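Local coordinates for protein 5'-methylthioadenosine nucleosidase / s-adenosylhomocysteine nucleosidase (Brucella melitensis bv. 1, PDB 4PR3) that is a nucleosidase of the phosphorylase superfamily, an alpha/beta protein that assembles as two copies and holds adenine in a pocket, at residues M25-A29 / G30-L34; M111-S114 / P115-F118; H208-D211 / E212-G216; E222-A226 / D227-S231. One frame throughout, in Å; residues are numbered along the deposited sequence.

In the fold
Contacts 1 and 4 form one neighbourhood: their centres lie 11 Å apart, and the hairpin at 25-34 packs against the end of helix 207-226, where Lys-26 NZ reaches Glu-222 OE2 at 2.7 Å in a salt bridge. Contact 3 belongs to an earlier part of the same helix, its nearest atoms about 7 Å from those of contact 4; the side chain of Ile-210 there is about 9 Å from the bound adenine. Contact 2 stands apart, its centre about 40 Å from that of contact 1 and on the opposite side of the chain's centre, where it meets the second subunit close to Asn-151 and Ile-152 of that subunit, residues that belong to its adenine pocket.

Contact 1. Residues M25-A29 / G30-L34; sequences MKTVA and GKRLL
Lys-26 with Leu-33 and Val-28 with Lys-31 are antiparallel hydrogen-bonded pairs, and the axes of strands 26-28 and 31-34 come within 4.7 Å of each other with their N-to-C directions at 138°. Each pair exchanges two backbone bonds; in the first, Leu-33 N gives to Lys-26 O at 2.8 Å. Between them Thr-27 and Arg-32 are the non-hydrogen-bonded pair, where Thr-27 CA also lies 3.3 Å from Lys-31 O in a CA-H...O contact. On the face that carries Thr-27 and Arg-32, the arginine side chain slants past the threonine, Arg-32 CG lying 4.1 Å from Thr-27 OG1. The register defines a tight beta hairpin whose type I' turn runs from Val-28 to Lys-31, with Ala-29 and Gly-30 both at positive phi. Strand 26-28 pairs with strand 31-37, which in turn joins the mixed sheet of the phosphorylase-superfamily fold through strand 83-91. On the other face of the hairpin Val-28 CG1 is anti to the backbone N (chi1 180°), which turns CG2 to meet Leu-33 CD1 at 3.9 Å; helix 207-226 covers this face, with Val-225 against Lys-31 and Leu-33. Met-25, a selenomethionine, bends at chi2 and chi3, and its CE lodges between Arg-32 CB at 3.7 Å and Leu-34 CB at 3.8 Å. The charged ends find partners beyond the hairpin. The extended chain of Lys-26 carries NZ to Glu-222 in a salt bridge and to Leu-50 O, while the guanidinium of Arg-32 is held by Asp-79 through NH1 and by Met-80 O through NH2.

Contact 2. Residues M111-S114 / P115-F118; sequences MDAS and PIGF
Phe-118 turns CG anti to its carbonyl carbon (chi1 -72°), a setting that lays the CD2 side of the ring by the methyl of Ala-113, where the backbone has already put Phe-118 CB, while Ile-116 places CG1 between its own N and carbonyl carbon (chi1 71°), next to Ala-113 O. The fold element is a short 3-10 turn, identified by two successive bonds that each span three residues: Ile-116 N gives to Ala-113 O at 3.0 Å and Gly-117 N to Ser-114 O at 2.9 Å. After it, Gly-117 has a phi of 105°, which ends the turn and brings Phe-118 back beside Ala-113. The closest apolar approach is Ala-113 CB to Phe-118 CB, 3.5 Å, with Phe-118 CD2 at 3.6 Å from the same methyl. Ala-113 O and Ile-116 CG1 both lie at the edge of the Phe-118 ring, near its plane. Ahead of the turn, Asp-112 OD1 accepts from Ser-114 N, the pattern of an Asx turn, although the modelled place of this oxygen is doubtful. The loop, which lies between strands 100-108 and 132-133, reaches the second subunit of the assembly: the backbone of Asp-112 is hydrogen-bonded to it, and Pro-115 and Ile-116 both pack on Ile-152 of that subunit. Asn-151 of the second subunit touches Asp-112 as well, so the loop borders two residue positions that line the adenine pocket. Phe-118 O faces Ser-114 CA in a CA-H...O contact at 3.0 Å.

Contact 3. Residues H208-D211 / E212-G216; sequences HVID and EKLAG
Helix 207-226 of the alpha/beta fold carries this contact, in which Val-209 touches Lys-213 and Ile-210 touches Leu-214, each pair four residues apart and so one turn on. The backbone gives the evidence for regular alpha geometry: Lys-213 N donates to Val-209 O at 3.0 Å, Leu-214 N to Ile-210 O at 2.8 Å and Ala-215 N to Asp-211 O at 3.1 Å. Glu-212 N is held less firmly, sharing two weak bonds to His-208 O and Val-209 O. Val-209 and Lys-213 lie alongside each other and point the same way. CG1 of the valine, anti to the backbone N (chi1 -172°), rests against the aliphatic part of the lysine, 3.7 Å from its CE. Ile-210 and Leu-214 also run side by side, with Ile-210 CG2 at 4.2 Å from Leu-214 CD2, and Leu-214 packs on Val-100 of strand 100-108. Buried Asp-211 sends its carboxylate to another helix. OD2 bonds to His-46 ND1, and OD1 to Leu-47 N and, weakly, to Gly-44 N. With both oxygens paired, these bonds tie helix 207-226 to the start of helix 45-50 and hold the carboxylate against rotation; the one to ND1 probably helps orient the His-46 ring.

Contact 4. Residues E222-A226 / D227-S231; sequences ERAVA and DGLLS
Arg-223 and Asp-227 meet through a weak salt bridge, NE to OD1 at 3.3 Å. OD1 sits at the guanidinium edge near its plane, while the carboxylate plane is turned 80° from it. A bend at chi2 (60°) in the arginine brings NE across to the acid. Asp-227 N divides itself between two acceptors, Arg-223 O and Ala-224 O, both bonds weak. The last turn of helix 207-226 closes in a Schellman motif: Leu-229 N reaches back five residues to Ala-224 O at 2.9 Å, and Gly-228 N three residues to Val-225 O at 3.0 Å, with Gly-228 at a phi of 94°. Ala-224 O thus accepts from Leu-229 N besides its weak share of Asp-227 N. Val-225 O has a second donor in a water at 2.7 Å, which itself accepts from Leu-230 N at 2.9 Å and so bridges the helix end to the tail. Gly-228 O takes the hydroxyl of Ser-231, OG lying 2.9 Å away in the carbonyl plane. Leu-229 CB lies 4.2 Å from Ala-224 CB, and its CD2 touches Val-225 CG2, while Ala-224 also packs on Val-138.

Contact 1. Residues M25-A29 / G30-L34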
loop_
_atom_site.group_PDB
_atom_site.type_symbol
_atom_site.label_atom_id
_atom_site.label_comp_id
_atom_site.label_asym_id
_atom_site.label_seq_id
_atom_site.Cartn_x
_atom_site.Cartn_y
_atom_site.Cartn_z
HETATM N N MSE A 25 11.279 20.089 -2.310
HETATM C CA MSE A 25 12.612 19.519 -2.444
HETATM C C MSE A 25 13.682 20.458 -1.903
HETATM O O MSE A 25 13.625 21.669 -2.109
HETATM C CB MSE A 25 12.901 19.183 -3.904
HETATM C CG MSE A 25 11.940 18.179 -4.500
HETATM SE SE MSE A 25 12.905 16.798 -5.469
HETATM C CE MSE A 25 14.169 16.318 -4.083
ATOM N N LYS A 26 14.655 19.888 -1.207
ATOM C CA LYS A 26 15.757 20.659 -0.655
ATOM C C LYS A 26 17.047 20.220 -1.328
ATOM O O LYS A 26 17.268 19.030 -1.545
ATOM C CB LYS A 26 15.842 20.456 0.858
ATOM C CG LYS A 26 16.949 21.237 1.549
ATOM C CD LYS A 26 16.891 21.032 3.058
ATOM C CE LYS A 26 17.950 21.847 3.775
ATOM N NZ LYS A 26 17.930 21.611 5.248
ATOM N N THR A 27 17.891 21.182 -1.680
ATOM C CA THR A 27 19.169 20.860 -2.294
ATOM C C THR A 27 20.280 20.947 -1.262
ATOM O O THR A 27 20.493 21.993 -0.648
ATOM C CB THR A 27 19.498 21.792 -3.472
ATOM O OG1 THR A 27 18.433 21.754 -4.432
ATOM C CG2 THR A 27 20.786 21.348 -4.141
ATOM N N VAL A 28 20.972 19.833 -1.063
ATOM C CA VAL A 28 22.104 19.789 -0.153
ATOM C C VAL A 28 23.326 19.293 -0.908
ATOM O O VAL A 28 23.353 18.150 -1.367
ATOM C CB VAL A 28 21.836 18.851 1.042
ATOM C CG1 VAL A 28 23.037 18.821 1.977
ATOM C CG2 VAL A 28 20.588 19.287 1.789
ATOM N N ALA A 29 24.322 20.165 -1.043
ATOM C CA ALA A 29 25.581 19.826 -1.703
ATOM C C ALA A 29 25.379 19.242 -3.100
ATOM O O ALA A 29 25.950 18.207 -3.438
ATOM C CB ALA A 29 26.392 18.873 -0.837
ATOM N N GLY A 30 24.554 19.904 -3.903
ATOM C CA GLY A 30 24.319 19.478 -5.270
ATOM C C GLY A 30 23.414 18.265 -5.408
ATOM O O GLY A 30 23.147 17.812 -6.521
ATOM N N LYS A 31 22.947 17.736 -4.281
ATOM C CA LYS A 31 22.039 16.593 -4.290
ATOM C C LYS A 31 20.630 17.028 -3.901
ATOM O O LYS A 31 20.452 17.904 -3.053
ATOM C CB LYS A 31 22.532 15.503 -3.334
ATOM C CG LYS A 31 23.936 15.002 -3.623
ATOM C CD LYS A 31 24.047 14.400 -5.015
ATOM C CE LYS A 31 25.468 13.927 -5.291
ATOM N NZ LYS A 31 25.650 13.449 -6.692
ATOM N N ARG A 32 19.627 16.415 -4.518
ATOM C CA ARG A 32 18.240 16.784 -4.246
ATOM C C ARG A 32 17.551 15.804 -3.296
ATOM O O ARG A 32 17.393 14.624 -3.610
ATOM C CB ARG A 32 17.458 16.919 -5.553
ATOM C CG ARG A 32 16.797 18.277 -5.734
ATOM C CD ARG A 32 16.692 18.636 -7.201
ATOM N NE ARG A 32 16.637 17.445 -8.041
ATOM C CZ ARG A 32 16.422 17.464 -9.352
ATOM N NH1 ARG A 32 16.231 18.622 -9.975
ATOM N NH2 ARG A 32 16.393 16.329 -10.039
ATOM N N LEU A 33 17.145 16.309 -2.133
ATOM C CA LEU A 33 16.542 15.483 -1.092
ATOM C C LEU A 33 15.051 15.758 -0.933
ATOM O O LEU A 33 14.612 16.908 -0.958
ATOM C CB LEU A 33 17.236 15.722 0.249
ATOM C CG LEU A 33 18.759 15.628 0.296
ATOM C CD1 LEU A 33 19.236 15.670 1.736
ATOM C CD2 LEU A 33 19.235 14.369 -0.391
ATOM N N LEU A 34 14.280 14.690 -0.762
ATOM C CA LEU A 34 12.837 14.797 -0.578
ATOM C C LEU A 34 12.404 14.173 0.750
ATOM O O LEU A 34 12.564 12.974 0.965
ATOM C CB LEU A 34 12.110 14.123 -1.742
ATOM C CG LEU A 34 10.584 14.083 -1.658
ATOM C CD1 LEU A 34 10.026 15.494 -1.572
ATOM C CD2 LEU A 34 10.003 13.332 -2.849
#

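Contact 2. Residues M111-S114 / P115-F118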
loop_
_atom_site.group_PDB
_atom_site.type_symbol
_atom_site.label_atom_id
_atom_site.label_comp_id
_atom_site.label_asym_id
_atom_site.label_seq_id
_atom_site.Cartn_x
_atom_site.Cartn_y
_atom_site.Cartn_z
HETATM N N MSE A 111 1.907 -8.929 5.750
HETATM C CA MSE A 111 2.042 -9.908 4.680
HETATM C C MSE A 111 2.280 -11.301 5.242
HETATM O O MSE A 111 3.345 -11.575 5.792
HETATM C CB MSE A 111 3.222 -9.518 3.784
HETATM C CG MSE A 111 3.632 -10.573 2.768
HETATM SE SE MSE A 111 2.342 -10.766 1.322
HETATM C CE MSE A 111 1.559 -12.448 1.828
ATOM N N ASP A 112 1.281 -12.173 5.121
ATOM C CA ASP A 112 1.465 -13.580 5.458
ATOM C C ASP A 112 0.927 -14.485 4.347
ATOM O O ASP A 112 -0.282 -14.620 4.180
ATOM C CB ASP A 112 0.746 -13.888 6.774
ATOM C CG ASP A 112 1.170 -15.211 7.380
ATOM O OD1 ASP A 112 1.913 -15.966 6.717
ATOM O OD2 ASP A 112 0.753 -15.500 8.522
ATOM N N ALA A 113 1.833 -15.113 3.603
ATOM C CA ALA A 113 1.472 -16.100 2.585
ATOM C C ALA A 113 1.680 -17.543 3.045
ATOM O O ALA A 113 1.513 -18.476 2.261
ATOM C CB ALA A 113 2.213 -15.837 1.284
ATOM N N SER A 114 2.078 -17.718 4.302
ATOM C CA SER A 114 2.443 -19.040 4.831
ATOM C C SER A 114 1.466 -20.212 4.612
ATOM O O SER A 114 1.919 -21.340 4.414
ATOM C CB SER A 114 2.878 -18.956 6.301
ATOM O OG SER A 114 1.952 -18.224 7.077
ATOM N N PRO A 115 0.139 -19.964 4.662
ATOM C CA PRO A 115 -0.776 -21.071 4.354
ATOM C C PRO A 115 -0.494 -21.760 3.016
ATOM O O PRO A 115 -0.707 -22.966 2.904
ATOM C CB PRO A 115 -2.143 -20.386 4.325
ATOM C CG PRO A 115 -2.010 -19.287 5.316
ATOM C CD PRO A 115 -0.592 -18.793 5.188
ATOM N N ILE A 116 -0.020 -21.014 2.022
ATOM C CA ILE A 116 0.324 -21.610 0.730
ATOM C C ILE A 116 1.805 -21.988 0.574
ATOM O O ILE A 116 2.231 -22.378 -0.514
ATOM C CB ILE A 116 -0.152 -20.761 -0.472
ATOM C CG1 ILE A 116 0.676 -19.483 -0.601
ATOM C CG2 ILE A 116 -1.637 -20.459 -0.352
ATOM C CD1 ILE A 116 0.258 -18.611 -1.762
ATOM N N GLY A 117 2.582 -21.872 1.649
ATOM C CA GLY A 117 3.968 -22.314 1.623
ATOM C C GLY A 117 5.082 -21.281 1.548
ATOM O O GLY A 117 6.222 -21.627 1.241
ATOM N N PHE A 118 4.765 -20.019 1.824
ATOM C CA PHE A 118 5.774 -18.959 1.847
ATOM C C PHE A 118 6.191 -18.624 3.276
ATOM O O PHE A 118 5.393 -18.736 4.200
ATOM C CB PHE A 118 5.236 -17.688 1.191
ATOM C CG PHE A 118 5.103 -17.770 -0.298
ATOM C CD1 PHE A 118 6.157 -17.407 -1.122
ATOM C CD2 PHE A 118 3.917 -18.181 -0.879
ATOM C CE1 PHE A 118 6.034 -17.467 -2.500
ATOM C CE2 PHE A 118 3.789 -18.243 -2.257
ATOM C CZ PHE A 118 4.850 -17.887 -3.067
#

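Contact 3. Residues H208-D211 / E212-G216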
loop_
_atom_site.group_PDB
_atom_site.type_symbol
_atom_site.label_atom_id
_atom_site.label_comp_id
_atom_site.label_asym_id
_atom_site.label_seq_id
_atom_site.Cartn_x
_atom_site.Cartn_y
_atom_site.Cartn_z
ATOM N N HIS A 208 7.258 16.804 21.063
ATOM C CA HIS A 208 8.113 17.980 21.218
ATOM C C HIS A 208 9.577 17.563 21.313
ATOM O O HIS A 208 10.450 18.173 20.696
ATOM C CB HIS A 208 7.719 18.794 22.455
ATOM C CG HIS A 208 8.545 20.029 22.655
ATOM N ND1 HIS A 208 9.817 19.999 23.190
ATOM C CD2 HIS A 208 8.280 21.332 22.394
ATOM C CE1 HIS A 208 10.298 21.228 23.246
ATOM N NE2 HIS A 208 9.386 22.056 22.770
ATOM N N VAL A 209 9.835 16.515 22.089
ATOM C CA VAL A 209 11.181 15.978 22.226
ATOM C C VAL A 209 11.564 15.217 20.960
ATOM O O VAL A 209 12.705 15.293 20.498
ATOM C CB VAL A 209 11.291 15.040 23.443
ATOM C CG1 VAL A 209 12.743 14.658 23.692
ATOM C CG2 VAL A 209 10.694 15.700 24.675
ATOM N N ILE A 210 10.599 14.492 20.403
ATOM C CA ILE A 210 10.806 13.725 19.179
ATOM C C ILE A 210 11.197 14.642 18.024
ATOM O O ILE A 210 12.123 14.339 17.272
ATOM C CB ILE A 210 9.547 12.918 18.793
ATOM C CG1 ILE A 210 9.145 11.976 19.930
ATOM C CG2 ILE A 210 9.779 12.127 17.515
ATOM C CD1 ILE A 210 10.151 10.876 20.200
ATOM N N ASP A 211 10.497 15.768 17.902
ATOM C CA ASP A 211 10.761 16.744 16.845
ATOM C C ASP A 211 12.166 17.346 16.928
ATOM O O ASP A 211 12.800 17.596 15.905
ATOM C CB ASP A 211 9.704 17.853 16.868
ATOM C CG ASP A 211 10.169 19.126 16.177
ATOM O OD1 ASP A 211 10.179 19.162 14.928
ATOM O OD2 ASP A 211 10.515 20.097 16.885
ATOM N N GLU A 212 12.650 17.572 18.145
ATOM C CA GLU A 212 13.975 18.154 18.337
ATOM C C GLU A 212 15.090 17.143 18.062
ATOM O O GLU A 212 16.108 17.474 17.455
ATOM C CB GLU A 212 14.111 18.731 19.747
ATOM C CG GLU A 212 15.468 19.360 20.030
ATOM C CD GLU A 212 15.562 19.949 21.426
ATOM O OE1 GLU A 212 14.505 20.279 22.007
ATOM O OE2 GLU A 212 16.692 20.078 21.943
ATOM N N LYS A 213 14.894 15.908 18.511
ATOM C CA LYS A 213 15.884 14.859 18.291
ATOM C C LYS A 213 15.905 14.408 16.834
ATOM O O LYS A 213 16.945 14.016 16.311
ATOM C CB LYS A 213 15.629 13.674 19.221
ATOM C CG LYS A 213 15.945 13.962 20.681
ATOM C CD LYS A 213 15.588 12.783 21.567
ATOM C CE LYS A 213 15.986 13.027 23.015
ATOM N NZ LYS A 213 17.465 13.075 23.196
ATOM N N LEU A 214 14.749 14.472 16.182
ATOM C CA LEU A 214 14.639 14.130 14.770
ATOM C C LEU A 214 15.346 15.177 13.912
ATOM O O LEU A 214 15.941 14.858 12.882
ATOM C CB LEU A 214 13.168 14.028 14.369
ATOM C CG LEU A 214 12.702 12.783 13.617
ATOM C CD1 LEU A 214 13.301 11.534 14.220
ATOM C CD2 LEU A 214 11.183 12.703 13.645
ATOM N N ALA A 215 15.273 16.433 14.342
ATOM C CA ALA A 215 15.932 17.516 13.627
ATOM C C ALA A 215 17.448 17.377 13.753
ATOM O O ALA A 215 18.191 17.664 12.814
ATOM C CB ALA A 215 15.464 18.863 14.153
ATOM N N GLY A 216 17.901 16.930 14.919
ATOM C CA GLY A 216 19.312 16.681 15.135
ATOM C C GLY A 216 19.821 15.591 14.215
ATOM O O GLY A 216 20.914 15.693 13.662
#

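Contact 4. Residues E222-A226 / D227-S231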
loop_
_atom_site.group_PDB
_atom_site.type_symbol
_atom_site.label_atom_id
_atom_site.label_comp_id
_atom_site.label_asym_id
_atom_site.label_seq_id
_atom_site.Cartn_x
_atom_site.Cartn_y
_atom_site.Cartn_z
ATOM N N GLU A 222 22.128 15.262 6.388
ATOM C CA GLU A 222 22.489 16.247 5.375
ATOM C C GLU A 222 24.002 16.458 5.314
ATOM O O GLU A 222 24.576 16.611 4.233
ATOM C CB GLU A 222 21.766 17.570 5.626
ATOM C CG GLU A 222 20.260 17.488 5.411
ATOM C CD GLU A 222 19.576 18.835 5.550
ATOM O OE1 GLU A 222 20.240 19.795 5.995
ATOM O OE2 GLU A 222 18.377 18.937 5.211
ATOM N N ARG A 223 24.645 16.446 6.475
ATOM C CA ARG A 223 26.093 16.509 6.532
ATOM C C ARG A 223 26.704 15.282 5.867
ATOM O O ARG A 223 27.698 15.384 5.146
ATOM C CB ARG A 223 26.572 16.619 7.976
ATOM C CG ARG A 223 28.076 16.509 8.122
ATOM C CD ARG A 223 28.795 17.602 7.340
ATOM N NE ARG A 223 30.246 17.426 7.377
ATOM C CZ ARG A 223 31.013 17.770 8.407
ATOM N NH1 ARG A 223 30.465 18.307 9.492
ATOM N NH2 ARG A 223 32.326 17.576 8.356
ATOM N N ALA A 224 26.101 14.123 6.103
ATOM C CA ALA A 224 26.584 12.883 5.507
ATOM C C ALA A 224 26.409 12.895 3.993
ATOM O O ALA A 224 27.235 12.352 3.262
ATOM C CB ALA A 224 25.878 11.679 6.123
ATOM N N VAL A 225 25.328 13.515 3.526
ATOM C CA VAL A 225 25.079 13.628 2.093
ATOM C C VAL A 225 26.187 14.456 1.454
ATOM O O VAL A 225 26.727 14.092 0.409
ATOM C CB VAL A 225 23.695 14.247 1.794
ATOM C CG1 VAL A 225 23.583 14.638 0.326
ATOM C CG2 VAL A 225 22.589 13.276 2.172
ATOM N N ALA A 226 26.539 15.558 2.107
ATOM C CA ALA A 226 27.642 16.396 1.651
ATOM C C ALA A 226 28.966 15.633 1.690
ATOM O O ALA A 226 29.881 15.930 0.924
ATOM C CB ALA A 226 27.729 17.660 2.489
ATOM N N ASP A 227 29.048 14.635 2.568
ATOM C CA ASP A 227 30.259 13.836 2.730
ATOM C C ASP A 227 30.292 12.660 1.764
ATOM O O ASP A 227 31.203 11.833 1.818
ATOM C CB ASP A 227 30.384 13.308 4.160
ATOM C CG ASP A 227 30.651 14.402 5.169
ATOM O OD1 ASP A 227 31.025 15.517 4.756
ATOM O OD2 ASP A 227 30.495 14.139 6.379
ATOM N N GLY A 228 29.301 12.578 0.882
ATOM C CA GLY A 228 29.281 11.525 -0.116
ATOM C C GLY A 228 28.497 10.278 0.249
ATOM O O GLY A 228 28.797 9.194 -0.249
ATOM N N LEU A 229 27.500 10.434 1.119
ATOM C CA LEU A 229 26.621 9.329 1.503
ATOM C C LEU A 229 26.071 8.566 0.297
ATOM O O LEU A 229 25.877 7.352 0.360
ATOM C CB LEU A 229 25.459 9.834 2.364
ATOM C CG LEU A 229 24.501 8.769 2.910
ATOM C CD1 LEU A 229 25.212 7.888 3.924
ATOM C CD2 LEU A 229 23.260 9.400 3.522
ATOM N N LEU A 230 25.839 9.261 -0.810
ATOM C CA LEU A 230 25.394 8.565 -2.005
ATOM C C LEU A 230 26.594 8.391 -2.926
ATOM O O LEU A 230 26.969 9.317 -3.645
ATOM C CB LEU A 230 24.323 9.401 -2.706
ATOM C CG LEU A 230 23.431 10.251 -1.789
ATOM C CD1 LEU A 230 22.586 11.232 -2.583
ATOM C CD2 LEU A 230 22.535 9.378 -0.923
ATOM N N SER A 231 27.143 7.176 -2.935
ATOM C CA SER A 231 28.342 6.820 -3.702
ATOM C C SER A 231 28.801 5.406 -3.329
ATOM O O SER A 231 28.651 4.985 -2.180
ATOM C CB SER A 231 29.488 7.810 -3.457
ATOM O OG SER A 231 30.150 7.536 -2.237
HETATM O O HOH W 1 26.176 12.073 -1.258
#